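Local coordinates for DNA ligase (PDB 3GDE), which probably seals nicks in double-stranded DNA during replication, recombination and repair, spending ATP and using magnesium ions, at residues E24-I29 and E172-D177; R28-L33 and A180-A185; L454-G459 and A539-R544. All coordinates share one frame; numbering follows the deposited sequence.

Contact 1. Residues E24-I29 and E172-D177; sequences ELTARI and EGIMRD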
ATOM      1  N   GLU A  24     -15.388 -19.238  -7.191  1.00 27.36           N
ATOM      2  CA  GLU A  24     -16.423 -19.428  -6.182  1.00 27.84           C
ATOM      3  C   GLU A  24     -16.515 -18.264  -5.203  1.00 26.67           C
ATOM      4  O   GLU A  24     -17.622 -17.817  -4.881  1.00 27.21           O
ATOM      5  CB  GLU A  24     -16.198 -20.730  -5.421  1.00 28.22           C
ATOM      6  CG  GLU A  24     -16.684 -21.961  -6.150  1.00 31.74           C
ATOM      7  CD  GLU A  24     -16.692 -23.186  -5.248  1.00 37.36           C
ATOM      8  OE1 GLU A  24     -16.401 -24.305  -5.749  1.00 38.63           O
ATOM      9  OE2 GLU A  24     -16.976 -23.021  -4.033  1.00 39.22           O
ATOM     10  N   LEU A  25     -15.362 -17.780  -4.738  1.00 25.15           N
ATOM     11  CA  LEU A  25     -15.298 -16.595  -3.877  1.00 23.74           C
ATOM     12  C   LEU A  25     -15.894 -15.378  -4.565  1.00 23.27           C
ATOM     13  O   LEU A  25     -16.720 -14.672  -3.981  1.00 22.97           O
ATOM     14  CB  LEU A  25     -13.858 -16.296  -3.438  1.00 23.28           C
ATOM     15  CG  LEU A  25     -13.259 -17.215  -2.370  1.00 23.11           C
ATOM     16  CD1 LEU A  25     -11.748 -17.031  -2.308  1.00 24.22           C
ATOM     17  CD2 LEU A  25     -13.892 -16.978  -1.005  1.00 20.98           C
ATOM     18  N   THR A  26     -15.480 -15.152  -5.810  1.00 22.74           N
ATOM     19  CA  THR A  26     -16.015 -14.075  -6.637  1.00 22.37           C
ATOM     20  C   THR A  26     -17.567 -14.118  -6.716  1.00 22.25           C
ATOM     21  O   THR A  26     -18.238 -13.097  -6.532  1.00 22.19           O
ATOM     22  CB  THR A  26     -15.370 -14.101  -8.052  1.00 22.12           C
ATOM     23  OG1 THR A  26     -13.955 -13.910  -7.931  1.00 22.79           O
ATOM     24  CG2 THR A  26     -15.944 -13.016  -8.963  1.00 21.08           C
ATOM     25  N   ALA A  27     -18.114 -15.304  -6.960  1.00 22.43           N
ATOM     26  CA  ALA A  27     -19.557 -15.476  -7.163  1.00 22.97           C
ATOM     27  C   ALA A  27     -20.363 -15.323  -5.855  1.00 23.13           C
ATOM     28  O   ALA A  27     -21.406 -14.663  -5.833  1.00 23.12           O
ATOM     29  CB  ALA A  27     -19.846 -16.826  -7.863  1.00 22.64           C
ATOM     30  N   ARG A  28     -19.862 -15.909  -4.770  1.00 23.67           N
ATOM     31  CA  ARG A  28     -20.426 -15.697  -3.437  1.00 24.67           C
ATOM     32  C   ARG A  28     -20.463 -14.231  -3.034  1.00 23.98           C
ATOM     33  O   ARG A  28     -21.481 -13.749  -2.537  1.00 24.06           O
ATOM     34  CB  ARG A  28     -19.665 -16.493  -2.376  1.00 25.27           C
ATOM     35  CG  ARG A  28     -19.822 -17.996  -2.496  1.00 29.62           C
ATOM     36  CD  ARG A  28     -21.208 -18.432  -2.056  1.00 36.75           C
ATOM     37  NE  ARG A  28     -21.319 -18.610  -0.610  1.00 41.31           N
ATOM     38  CZ  ARG A  28     -21.659 -19.755  -0.020  1.00 42.94           C
ATOM     39  NH1 ARG A  28     -21.934 -20.831  -0.754  1.00 43.30           N
ATOM     40  NH2 ARG A  28     -21.742 -19.818   1.305  1.00 43.92           N
ATOM     41  N   ILE A  29     -19.358 -13.526  -3.258  1.00 23.62           N
ATOM     42  CA  ILE A  29     -19.242 -12.111  -2.881  1.00 22.79           C
ATOM     43  C   ILE A  29     -20.146 -11.203  -3.716  1.00 22.45           C
ATOM     44  O   ILE A  29     -20.755 -10.286  -3.174  1.00 22.45           O
ATOM     45  CB  ILE A  29     -17.768 -11.614  -2.923  1.00 22.93           C
ATOM     46  CG1 ILE A  29     -16.938 -12.360  -1.868  1.00 22.84           C
ATOM     47  CG2 ILE A  29     -17.689 -10.062  -2.734  1.00 21.32           C
ATOM     48  CD1 ILE A  29     -15.424 -12.146  -2.003  1.00 22.48           C
ATOM     49  N   GLU A 172      -7.745  -7.801  -3.864  1.00 26.60           N
ATOM     50  CA  GLU A 172      -8.205  -6.726  -4.726  1.00 27.83           C
ATOM     51  C   GLU A 172      -8.802  -7.271  -6.017  1.00 27.43           C
ATOM     52  O   GLU A 172      -9.825  -6.769  -6.483  1.00 27.62           O
ATOM     53  CB  GLU A 172      -7.012  -5.825  -5.062  1.00 28.99           C
ATOM     54  CG  GLU A 172      -7.291  -4.345  -4.947  1.00 32.74           C
ATOM     55  CD  GLU A 172      -7.061  -3.807  -3.551  1.00 39.05           C
ATOM     56  OE1 GLU A 172      -7.727  -4.285  -2.594  1.00 40.95           O
ATOM     57  OE2 GLU A 172      -6.221  -2.878  -3.417  1.00 42.58           O
ATOM     58  N   GLY A 173      -8.157  -8.298  -6.580  1.00 27.19           N
ATOM     59  CA  GLY A 173      -8.579  -8.932  -7.829  1.00 27.07           C
ATOM     60  C   GLY A 173      -9.952  -9.588  -7.730  1.00 27.20           C
ATOM     61  O   GLY A 173     -10.811  -9.399  -8.588  1.00 26.82           O
ATOM     62  N   ILE A 174     -10.161 -10.365  -6.673  1.00 27.13           N
ATOM     63  CA  ILE A 174     -11.469 -10.971  -6.443  1.00 26.85           C
ATOM     64  C   ILE A 174     -12.548  -9.893  -6.266  1.00 27.18           C
ATOM     65  O   ILE A 174     -13.615  -9.969  -6.884  1.00 26.90           O
ATOM     66  CB  ILE A 174     -11.426 -11.955  -5.271  1.00 26.68           C
ATOM     67  CG1 ILE A 174     -10.671 -13.215  -5.702  1.00 25.14           C
ATOM     68  CG2 ILE A 174     -12.847 -12.268  -4.762  1.00 25.87           C
ATOM     69  CD1 ILE A 174     -10.267 -14.124  -4.553  1.00 24.20           C
ATOM     70  N   MET A 175     -12.248  -8.865  -5.475  1.00 27.41           N
ATOM     71  CA  MET A 175     -13.202  -7.774  -5.250  1.00 28.02           C
ATOM     72  C   MET A 175     -13.602  -6.993  -6.508  1.00 28.10           C
ATOM     73  O   MET A 175     -14.785  -6.699  -6.689  1.00 27.02           O
ATOM     74  CB  MET A 175     -12.708  -6.831  -4.163  1.00 28.44           C
ATOM     75  CG  MET A 175     -12.826  -7.415  -2.770  1.00 30.67           C
ATOM     76  SD  MET A 175     -14.497  -7.972  -2.363  1.00 35.84           S
ATOM     77  CE  MET A 175     -15.395  -6.415  -2.520  1.00 30.33           C
ATOM     78  N   ARG A 176     -12.618  -6.655  -7.353  1.00 28.69           N
ATOM     79  CA  ARG A 176     -12.864  -6.026  -8.666  1.00 29.39           C
ATOM     80  C   ARG A 176     -13.828  -6.900  -9.473  1.00 28.76           C
ATOM     81  O   ARG A 176     -14.820  -6.412 -10.004  1.00 28.91           O
ATOM     82  CB  ARG A 176     -11.542  -5.800  -9.444  1.00 29.23           C
ATOM     83  CG  ARG A 176     -11.693  -5.759 -10.989  1.00 30.62           C
ATOM     84  CD  ARG A 176     -10.385  -5.928 -11.783  1.00 31.20           C
ATOM     85  NE  ARG A 176      -9.509  -6.971 -11.244  1.00 38.79           N
ATOM     86  CZ  ARG A 176      -9.230  -8.137 -11.833  1.00 40.81           C
ATOM     87  NH1 ARG A 176      -9.750  -8.445 -13.020  1.00 42.65           N
ATOM     88  NH2 ARG A 176      -8.419  -9.005 -11.228  1.00 42.19           N
ATOM     89  N   ASP A 177     -13.529  -8.194  -9.526  1.00 28.58           N
ATOM     90  CA  ASP A 177     -14.296  -9.157 -10.304  1.00 28.29           C
ATOM     91  C   ASP A 177     -15.707  -9.366  -9.745  1.00 28.05           C
ATOM     92  O   ASP A 177     -16.660  -9.561 -10.508  1.00 28.25           O
ATOM     93  CB  ASP A 177     -13.557 -10.502 -10.364  1.00 28.38           C
ATOM     94  CG  ASP A 177     -12.315 -10.468 -11.253  1.00 28.76           C
ATOM     95  OD1 ASP A 177     -12.097  -9.477 -11.971  1.00 29.98           O
ATOM     96  OD2 ASP A 177     -11.550 -11.455 -11.242  1.00 29.00           O
TER
HETATM   97  O   HOH W   1     -12.722 -14.024 -10.263  1.00 33.00           O

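Contact 2. Residues R28-L33 and A180-A185; sequences RIAAFL and ARAFRA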
ATOM      1  N   ARG A  28     -19.862 -15.909  -4.770  1.00 23.67           N
ATOM      2  CA  ARG A  28     -20.426 -15.697  -3.437  1.00 24.67           C
ATOM      3  C   ARG A  28     -20.463 -14.231  -3.034  1.00 23.98           C
ATOM      4  O   ARG A  28     -21.481 -13.749  -2.537  1.00 24.06           O
ATOM      5  CB  ARG A  28     -19.665 -16.493  -2.376  1.00 25.27           C
ATOM      6  CG  ARG A  28     -19.822 -17.996  -2.496  1.00 29.62           C
ATOM      7  CD  ARG A  28     -21.208 -18.432  -2.056  1.00 36.75           C
ATOM      8  NE  ARG A  28     -21.319 -18.610  -0.610  1.00 41.31           N
ATOM      9  CZ  ARG A  28     -21.659 -19.755  -0.020  1.00 42.94           C
ATOM     10  NH1 ARG A  28     -21.934 -20.831  -0.754  1.00 43.30           N
ATOM     11  NH2 ARG A  28     -21.742 -19.818   1.305  1.00 43.92           N
ATOM     12  N   ILE A  29     -19.358 -13.526  -3.258  1.00 23.62           N
ATOM     13  CA  ILE A  29     -19.242 -12.111  -2.881  1.00 22.79           C
ATOM     14  C   ILE A  29     -20.146 -11.203  -3.716  1.00 22.45           C
ATOM     15  O   ILE A  29     -20.755 -10.286  -3.174  1.00 22.45           O
ATOM     16  CB  ILE A  29     -17.768 -11.614  -2.923  1.00 22.93           C
ATOM     17  CG1 ILE A  29     -16.938 -12.360  -1.868  1.00 22.84           C
ATOM     18  CG2 ILE A  29     -17.689 -10.062  -2.734  1.00 21.32           C
ATOM     19  CD1 ILE A  29     -15.424 -12.146  -2.003  1.00 22.48           C
ATOM     20  N   ALA A  30     -20.224 -11.468  -5.025  1.00 22.19           N
ATOM     21  CA  ALA A  30     -21.140 -10.760  -5.925  1.00 22.23           C
ATOM     22  C   ALA A  30     -22.585 -10.890  -5.480  1.00 22.00           C
ATOM     23  O   ALA A  30     -23.297  -9.887  -5.383  1.00 22.63           O
ATOM     24  CB  ALA A  30     -20.988 -11.269  -7.375  1.00 22.34           C
ATOM     25  N   ALA A  31     -23.008 -12.124  -5.212  1.00 21.83           N
ATOM     26  CA  ALA A  31     -24.363 -12.409  -4.718  1.00 22.03           C
ATOM     27  C   ALA A  31     -24.709 -11.610  -3.472  1.00 22.10           C
ATOM     28  O   ALA A  31     -25.783 -11.016  -3.400  1.00 21.68           O
ATOM     29  CB  ALA A  31     -24.552 -13.936  -4.464  1.00 22.04           C
ATOM     30  N   PHE A  32     -23.797 -11.597  -2.497  1.00 22.69           N
ATOM     31  CA  PHE A  32     -23.963 -10.816  -1.258  1.00 23.36           C
ATOM     32  C   PHE A  32     -24.101  -9.316  -1.510  1.00 23.94           C
ATOM     33  O   PHE A  32     -25.008  -8.668  -0.983  1.00 23.68           O
ATOM     34  CB  PHE A  32     -22.775 -11.062  -0.315  1.00 23.66           C
ATOM     35  CG  PHE A  32     -22.997 -10.567   1.091  1.00 23.88           C
ATOM     36  CD1 PHE A  32     -23.776 -11.303   1.991  1.00 22.99           C
ATOM     37  CD2 PHE A  32     -22.410  -9.374   1.525  1.00 23.37           C
ATOM     38  CE1 PHE A  32     -23.970 -10.850   3.299  1.00 22.68           C
ATOM     39  CE2 PHE A  32     -22.608  -8.906   2.834  1.00 22.97           C
ATOM     40  CZ  PHE A  32     -23.394  -9.639   3.718  1.00 23.27           C
ATOM     41  N   LEU A  33     -23.185  -8.776  -2.315  1.00 24.48           N
ATOM     42  CA  LEU A  33     -23.146  -7.351  -2.648  1.00 25.12           C
ATOM     43  C   LEU A  33     -24.433  -6.866  -3.336  1.00 25.61           C
ATOM     44  O   LEU A  33     -24.912  -5.766  -3.064  1.00 25.60           O
ATOM     45  CB  LEU A  33     -21.924  -7.067  -3.542  1.00 25.04           C
ATOM     46  CG  LEU A  33     -20.573  -6.541  -3.002  1.00 26.00           C
ATOM     47  CD1 LEU A  33     -20.236  -6.877  -1.531  1.00 24.09           C
ATOM     48  CD2 LEU A  33     -19.435  -6.904  -3.948  1.00 24.58           C
ATOM     49  N   ALA A 180     -17.780  -6.264 -10.481  1.00 25.57           N
ATOM     50  CA  ALA A 180     -18.150  -6.366 -11.895  1.00 25.52           C
ATOM     51  C   ALA A 180     -19.300  -7.365 -12.122  1.00 25.45           C
ATOM     52  O   ALA A 180     -20.247  -7.070 -12.848  1.00 25.12           O
ATOM     53  CB  ALA A 180     -16.937  -6.734 -12.740  1.00 24.72           C
ATOM     54  N   ARG A 181     -19.202  -8.537 -11.493  1.00 25.59           N
ATOM     55  CA  ARG A 181     -20.213  -9.585 -11.595  1.00 25.78           C
ATOM     56  C   ARG A 181     -21.573  -9.139 -11.033  1.00 26.49           C
ATOM     57  O   ARG A 181     -22.607  -9.339 -11.679  1.00 26.68           O
ATOM     58  CB  ARG A 181     -19.724 -10.850 -10.883  1.00 25.66           C
ATOM     59  CG  ARG A 181     -20.625 -12.072 -11.077  1.00 25.85           C
ATOM     60  CD  ARG A 181     -20.033 -13.294 -10.418  1.00 26.77           C
ATOM     61  NE  ARG A 181     -20.868 -14.478 -10.581  1.00 28.52           N
ATOM     62  CZ  ARG A 181     -20.764 -15.341 -11.590  1.00 31.05           C
ATOM     63  NH1 ARG A 181     -19.862 -15.151 -12.547  1.00 31.08           N
ATOM     64  NH2 ARG A 181     -21.573 -16.396 -11.648  1.00 30.54           N
ATOM     65  N   ALA A 182     -21.550  -8.512  -9.853  1.00 26.88           N
ATOM     66  CA  ALA A 182     -22.746  -8.093  -9.130  1.00 27.55           C
ATOM     67  C   ALA A 182     -23.557  -7.049  -9.880  1.00 28.45           C
ATOM     68  O   ALA A 182     -24.792  -7.104  -9.897  1.00 28.56           O
ATOM     69  CB  ALA A 182     -22.372  -7.549  -7.742  1.00 27.30           C
ATOM     70  N   PHE A 183     -22.860  -6.097 -10.488  1.00 29.08           N
ATOM     71  CA  PHE A 183     -23.510  -4.910 -11.027  1.00 29.71           C
ATOM     72  C   PHE A 183     -23.386  -4.764 -12.539  1.00 30.70           C
ATOM     73  O   PHE A 183     -23.538  -3.661 -13.068  1.00 31.07           O
ATOM     74  CB  PHE A 183     -23.001  -3.654 -10.302  1.00 29.16           C
ATOM     75  CG  PHE A 183     -23.201  -3.696  -8.812  1.00 27.84           C
ATOM     76  CD1 PHE A 183     -24.490  -3.751  -8.267  1.00 27.12           C
ATOM     77  CD2 PHE A 183     -22.109  -3.684  -7.949  1.00 26.37           C
ATOM     78  CE1 PHE A 183     -24.680  -3.795  -6.882  1.00 26.16           C
ATOM     79  CE2 PHE A 183     -22.296  -3.728  -6.569  1.00 25.27           C
ATOM     80  CZ  PHE A 183     -23.582  -3.783  -6.038  1.00 25.50           C
ATOM     81  N   ARG A 184     -23.131  -5.880 -13.222  1.00 32.02           N
ATOM     82  CA  ARG A 184     -23.154  -5.942 -14.686  1.00 33.57           C
ATOM     83  C   ARG A 184     -22.221  -4.912 -15.313  1.00 33.95           C
ATOM     84  O   ARG A 184     -22.641  -4.070 -16.117  1.00 34.18           O
ATOM     85  CB  ARG A 184     -24.587  -5.776 -15.219  1.00 34.20           C
ATOM     86  CG  ARG A 184     -25.234  -7.053 -15.762  1.00 36.78           C
ATOM     87  CD  ARG A 184     -25.236  -8.217 -14.772  1.00 40.54           C
ATOM     88  NE  ARG A 184     -25.010  -9.498 -15.449  1.00 43.68           N
ATOM     89  CZ  ARG A 184     -25.281 -10.697 -14.935  1.00 45.87           C
ATOM     90  NH1 ARG A 184     -25.812 -10.822 -13.725  1.00 46.78           N
ATOM     91  NH2 ARG A 184     -25.026 -11.784 -15.645  1.00 46.60           N
ATOM     92  N   ALA A 185     -20.952  -4.982 -14.914  1.00 34.26           N
ATOM     93  CA  ALA A 185     -19.907  -4.130 -15.462  1.00 34.54           C
ATOM     94  C   ALA A 185     -18.731  -4.973 -15.949  1.00 34.76           C
ATOM     95  O   ALA A 185     -18.531  -6.107 -15.496  1.00 34.77           O
ATOM     96  CB  ALA A 185     -19.460  -3.101 -14.419  1.00 34.42           C
TER

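Contact 3. Residues L454-G459 and A539-R544; sequences LDPVTG and ADTIER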
ATOM      1  N   LEU A 454       3.293 -10.642  -2.410  1.00 27.77           N
ATOM      2  CA  LEU A 454       1.841 -10.604  -2.388  1.00 28.59           C
ATOM      3  C   LEU A 454       1.177 -11.170  -3.654  1.00 29.13           C
ATOM      4  O   LEU A 454       1.603 -10.895  -4.774  1.00 29.57           O
ATOM      5  CB  LEU A 454       1.381  -9.163  -2.139  1.00 28.40           C
ATOM      6  CG  LEU A 454      -0.125  -8.868  -2.171  1.00 28.70           C
ATOM      7  CD1 LEU A 454      -0.806  -9.264  -0.851  1.00 25.64           C
ATOM      8  CD2 LEU A 454      -0.360  -7.388  -2.517  1.00 27.00           C
ATOM      9  N   ASP A 455       0.143 -11.984  -3.463  1.00 29.86           N
ATOM     10  CA  ASP A 455      -0.739 -12.376  -4.551  1.00 30.17           C
ATOM     11  C   ASP A 455      -1.899 -11.387  -4.512  1.00 30.30           C
ATOM     12  O   ASP A 455      -2.735 -11.452  -3.613  1.00 30.31           O
ATOM     13  CB  ASP A 455      -1.224 -13.815  -4.348  1.00 31.09           C
ATOM     14  CG  ASP A 455      -2.215 -14.282  -5.430  1.00 32.04           C
ATOM     15  OD1 ASP A 455      -2.727 -13.460  -6.217  1.00 33.18           O
ATOM     16  OD2 ASP A 455      -2.488 -15.496  -5.483  1.00 35.45           O
ATOM     17  N   PRO A 456      -1.936 -10.438  -5.465  1.00 30.42           N
ATOM     18  CA  PRO A 456      -2.924  -9.358  -5.401  1.00 30.63           C
ATOM     19  C   PRO A 456      -4.380  -9.777  -5.695  1.00 30.64           C
ATOM     20  O   PRO A 456      -5.287  -9.005  -5.415  1.00 30.81           O
ATOM     21  CB  PRO A 456      -2.417  -8.362  -6.447  1.00 30.42           C
ATOM     22  CG  PRO A 456      -1.719  -9.206  -7.435  1.00 30.52           C
ATOM     23  CD  PRO A 456      -1.063 -10.304  -6.642  1.00 30.45           C
ATOM     24  N   VAL A 457      -4.608 -10.971  -6.239  1.00 30.55           N
ATOM     25  CA  VAL A 457      -5.990 -11.426  -6.420  1.00 30.58           C
ATOM     26  C   VAL A 457      -6.621 -11.991  -5.141  1.00 30.41           C
ATOM     27  O   VAL A 457      -7.782 -11.692  -4.840  1.00 29.89           O
ATOM     28  CB  VAL A 457      -6.253 -12.306  -7.717  1.00 31.18           C
ATOM     29  CG1 VAL A 457      -5.032 -12.392  -8.639  1.00 30.65           C
ATOM     30  CG2 VAL A 457      -6.884 -13.689  -7.387  1.00 30.46           C
ATOM     31  N   THR A 458      -5.840 -12.755  -4.377  1.00 29.98           N
ATOM     32  CA  THR A 458      -6.322 -13.380  -3.154  1.00 29.93           C
ATOM     33  C   THR A 458      -5.874 -12.667  -1.868  1.00 29.94           C
ATOM     34  O   THR A 458      -6.389 -12.953  -0.782  1.00 29.01           O
ATOM     35  CB  THR A 458      -5.864 -14.857  -3.070  1.00 30.33           C
ATOM     36  OG1 THR A 458      -4.430 -14.913  -2.996  1.00 30.98           O
ATOM     37  CG2 THR A 458      -6.348 -15.651  -4.290  1.00 30.23           C
ATOM     38  N   GLY A 459      -4.897 -11.768  -1.994  1.00 30.22           N
ATOM     39  CA  GLY A 459      -4.241 -11.141  -0.842  1.00 30.85           C
ATOM     40  C   GLY A 459      -3.359 -12.077  -0.014  1.00 31.19           C
ATOM     41  O   GLY A 459      -2.892 -11.714   1.068  1.00 31.23           O
ATOM     42  N   ALA A 539       3.589  -4.444  -0.738  1.00 32.81           N
ATOM     43  CA  ALA A 539       4.726  -5.316  -0.979  1.00 31.97           C
ATOM     44  C   ALA A 539       4.700  -5.735  -2.433  1.00 31.68           C
ATOM     45  O   ALA A 539       3.639  -5.772  -3.058  1.00 31.63           O
ATOM     46  CB  ALA A 539       4.679  -6.531  -0.078  1.00 31.64           C
ATOM     47  N   ASP A 540       5.867  -6.051  -2.972  1.00 31.15           N
ATOM     48  CA  ASP A 540       5.952  -6.480  -4.357  1.00 31.16           C
ATOM     49  C   ASP A 540       5.176  -7.767  -4.597  1.00 30.94           C
ATOM     50  O   ASP A 540       5.107  -8.638  -3.730  1.00 30.39           O
ATOM     51  CB  ASP A 540       7.407  -6.582  -4.806  1.00 31.25           C
ATOM     52  CG  ASP A 540       8.019  -5.216  -5.061  1.00 32.04           C
ATOM     53  OD1 ASP A 540       7.654  -4.585  -6.086  1.00 34.82           O
ATOM     54  OD2 ASP A 540       8.842  -4.769  -4.236  1.00 29.76           O
ATOM     55  N   THR A 541       4.568  -7.848  -5.777  1.00 31.06           N
ATOM     56  CA  THR A 541       3.626  -8.911  -6.110  1.00 31.36           C
ATOM     57  C   THR A 541       4.320 -10.116  -6.721  1.00 31.91           C
ATOM     58  O   THR A 541       5.429  -9.994  -7.256  1.00 32.09           O
ATOM     59  CB  THR A 541       2.537  -8.395  -7.081  1.00 31.45           C
ATOM     60  OG1 THR A 541       3.153  -7.914  -8.285  1.00 31.12           O
ATOM     61  CG2 THR A 541       1.737  -7.265  -6.440  1.00 30.23           C
ATOM     62  N   ILE A 542       3.677 -11.279  -6.634  1.00 32.38           N
ATOM     63  CA  ILE A 542       4.172 -12.486  -7.314  1.00 32.94           C
ATOM     64  C   ILE A 542       4.432 -12.262  -8.821  1.00 33.62           C
ATOM     65  O   ILE A 542       5.374 -12.830  -9.387  1.00 33.72           O
ATOM     66  CB  ILE A 542       3.243 -13.714  -7.066  1.00 32.86           C
ATOM     67  CG1 ILE A 542       3.832 -14.994  -7.673  1.00 33.00           C
ATOM     68  CG2 ILE A 542       1.812 -13.461  -7.576  1.00 32.79           C
ATOM     69  CD1 ILE A 542       5.164 -15.418  -7.072  1.00 32.58           C
ATOM     70  N   GLU A 543       3.606 -11.422  -9.445  1.00 34.14           N
ATOM     71  CA  GLU A 543       3.792 -11.014 -10.837  1.00 35.41           C
ATOM     72  C   GLU A 543       5.113 -10.267 -11.055  1.00 35.00           C
ATOM     73  O   GLU A 543       5.819 -10.534 -12.023  1.00 35.07           O
ATOM     74  CB  GLU A 543       2.599 -10.174 -11.319  1.00 35.11           C
ATOM     75  CG  GLU A 543       2.700  -9.670 -12.760  1.00 36.89           C
ATOM     76  CD  GLU A 543       1.352  -9.266 -13.363  1.00 37.92           C
ATOM     77  OE1 GLU A 543       0.393  -8.956 -12.600  1.00 40.61           O
ATOM     78  OE2 GLU A 543       1.257  -9.257 -14.615  1.00 41.13           O
ATOM     79  N   ARG A 544       5.443  -9.343 -10.152  1.00 35.05           N
ATOM     80  CA  ARG A 544       6.720  -8.636 -10.201  1.00 35.05           C
ATOM     81  C   ARG A 544       7.902  -9.620 -10.135  1.00 34.86           C
ATOM     82  O   ARG A 544       8.809  -9.572 -10.975  1.00 34.60           O
ATOM     83  CB  ARG A 544       6.819  -7.596  -9.078  1.00 35.08           C
ATOM     84  CG  ARG A 544       8.065  -6.694  -9.159  1.00 36.63           C
ATOM     85  CD  ARG A 544       7.759  -5.334  -9.805  1.00 38.71           C
ATOM     86  NE  ARG A 544       8.958  -4.647 -10.296  1.00 39.47           N
ATOM     87  CZ  ARG A 544       9.767  -3.894  -9.551  1.00 41.33           C
ATOM     88  NH1 ARG A 544       9.526  -3.722  -8.256  1.00 42.19           N
ATOM     89  NH2 ARG A 544      10.830  -3.311 -10.100  1.00 41.21           N
TER

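Contact 1. Residues E24-I29 and E172-D177
A helix-helix crossing in the helical N-terminal DNA-binding domain brings Leu25, Thr26 and Ile29 of helix 22-34 against Ile174, Met175 and Asp177 of helix 172-182. The axes of the two segments approach to 8.8 Å and cross at -48°, and Thr26 and Ile174 have the nearest CA atoms. Ile174 reaches three residues of helix 22-34. Its CG1 lies anti to the carbonyl carbon (chi1 -73°), and beyond it CD1 meets Leu25 CD1 at 4.0 Å. Its other branch, CG2, lies 3.7 Å from Thr26 OG1 and also touches Ile29 CD1; the isoleucine side chains cross at about a right angle. Met175 starts out away from helix 22-34, but the turn about CB-CG (chi2 -55°) brings SD within 3.8 Å of Ile29 CG2. On the polar flank Thr26 CG2 rests on Asp177 CB at 3.7 Å. A water donates to both Thr26 OG1 (2.6 Å) and Asp177 OD2 (3.0 Å), while the hydroxyl also bonds to Thr22 O of its own helix. Arg176 NH1 sits near Asp177 OD1 as a charge pair without a directed N-H. No direct hydrogen bond joins the segments, so dispersion and one water bridge carry the crossing, with the buried hydroxyl satisfied.

Contact 2. Residues R28-L33 and A180-A185
Ala30 and Ala182 face each other where helices 22-34 and 172-182 pass very close, their CA atoms only 4.5 Å apart. Each methyl points at the opposite backbone: Ala182 CB lies 3.4 Å from Ala30 O, and Ala30 CB lies 3.7 Å from Ala182 N. Side chains as small as these are what let the backbones come so near. Arg181 adds its aliphatic stem. With CG anti to the backbone N (chi1 -173°) and the chain extended as far as NE, its CB, CG and CD line up past the methyl of Ala30, each 3.8 Å from Ala30 CB, while the guanidinium lies beyond the methyl and NE touches Ala27 CB. Phe183, the first residue to leave helical backbone angles, has CG anti to its carbonyl carbon (chi1 -57°). The ring folds back over its neighbour, with Ala182 CB 3.8 Å above one face near the rim, and its tip atom CZ reaches Leu33 O at 3.8 Å. Leu33 itself contributes CB, 4.3 Å from Ala182 CB. No hydrogen bond links the segments, although Ala182 O accepts from Gln34 NE2 just beyond them. Around this junction, Leu33 also packs on Leu42 and Val45 of helix 39-49, and Phe183 leans on Ala207 and Lys208 of helix 200-216.

Contact 3. Residues L454-G459 and A539-R544
The guanidinium of Arg544, one helical turn from the Leu454-Thr541 backbone bridge of the OB-fold domain, takes Asp540 OD1 at its edge and in its plane. Arg544 NH1 donates to Asp540 OD1 at 3.0 Å, coming from above the carboxylate, 46° out of its plane. Asp540 OD2 accepts from Asp429 N, and Arg544 NH2 pairs with Glu426, so each flat group has a second polar partner. The Asp540 side chain is about 6 Å from that of Arg414, a predicted ATP-binding residue. Across the contact, Leu454 N donates to Asp540 O (3.0 Å, 166°) and Ile542 N to Leu454 O (2.8 Å), the pattern of a single parallel bridge. Leu454 O also receives a CA-H contact from Thr541 CA at 3.1 Å. Thr541 is the N-cap of helix 542-550: OG1, between the backbone N and the carbonyl carbon (chi1 59°), accepts from Arg544 N. Its CG2 meets Pro456 CG at 4.1 Å. An alanine here would probably leave Arg544 N without its capping acceptor and open a gap beside Pro456. Ile542 CG2 lies 4.1 Å from Asp455 CA, and Asp455 opens an Asx turn, its OD1 accepting from Val457 N at 3.1 Å.

Overall arrangement
From the N terminus, helix 22-34 serves contacts 1 and 2 in turn. The chain then runs through more than 140 residues, largely helical and without a strand, before helix 172-182 closes contact 1 and, about two turns later, contact 2. Their loops overlap in staggered order rather than nest, as expected for helices that run in the same general direction; Ala27 CB touches Arg181 NE between the contacts. Contact 3 follows in series, closing a loop rich in strands that ties the turn after strand 446-454 to the start of C-terminal helix 542-550. Residues 454-459 also join the domains: Pro456 O and Val457 O probably accept from Gly173 N and Ile174 N at the start of helix 172-182, consistent with the closed conformation.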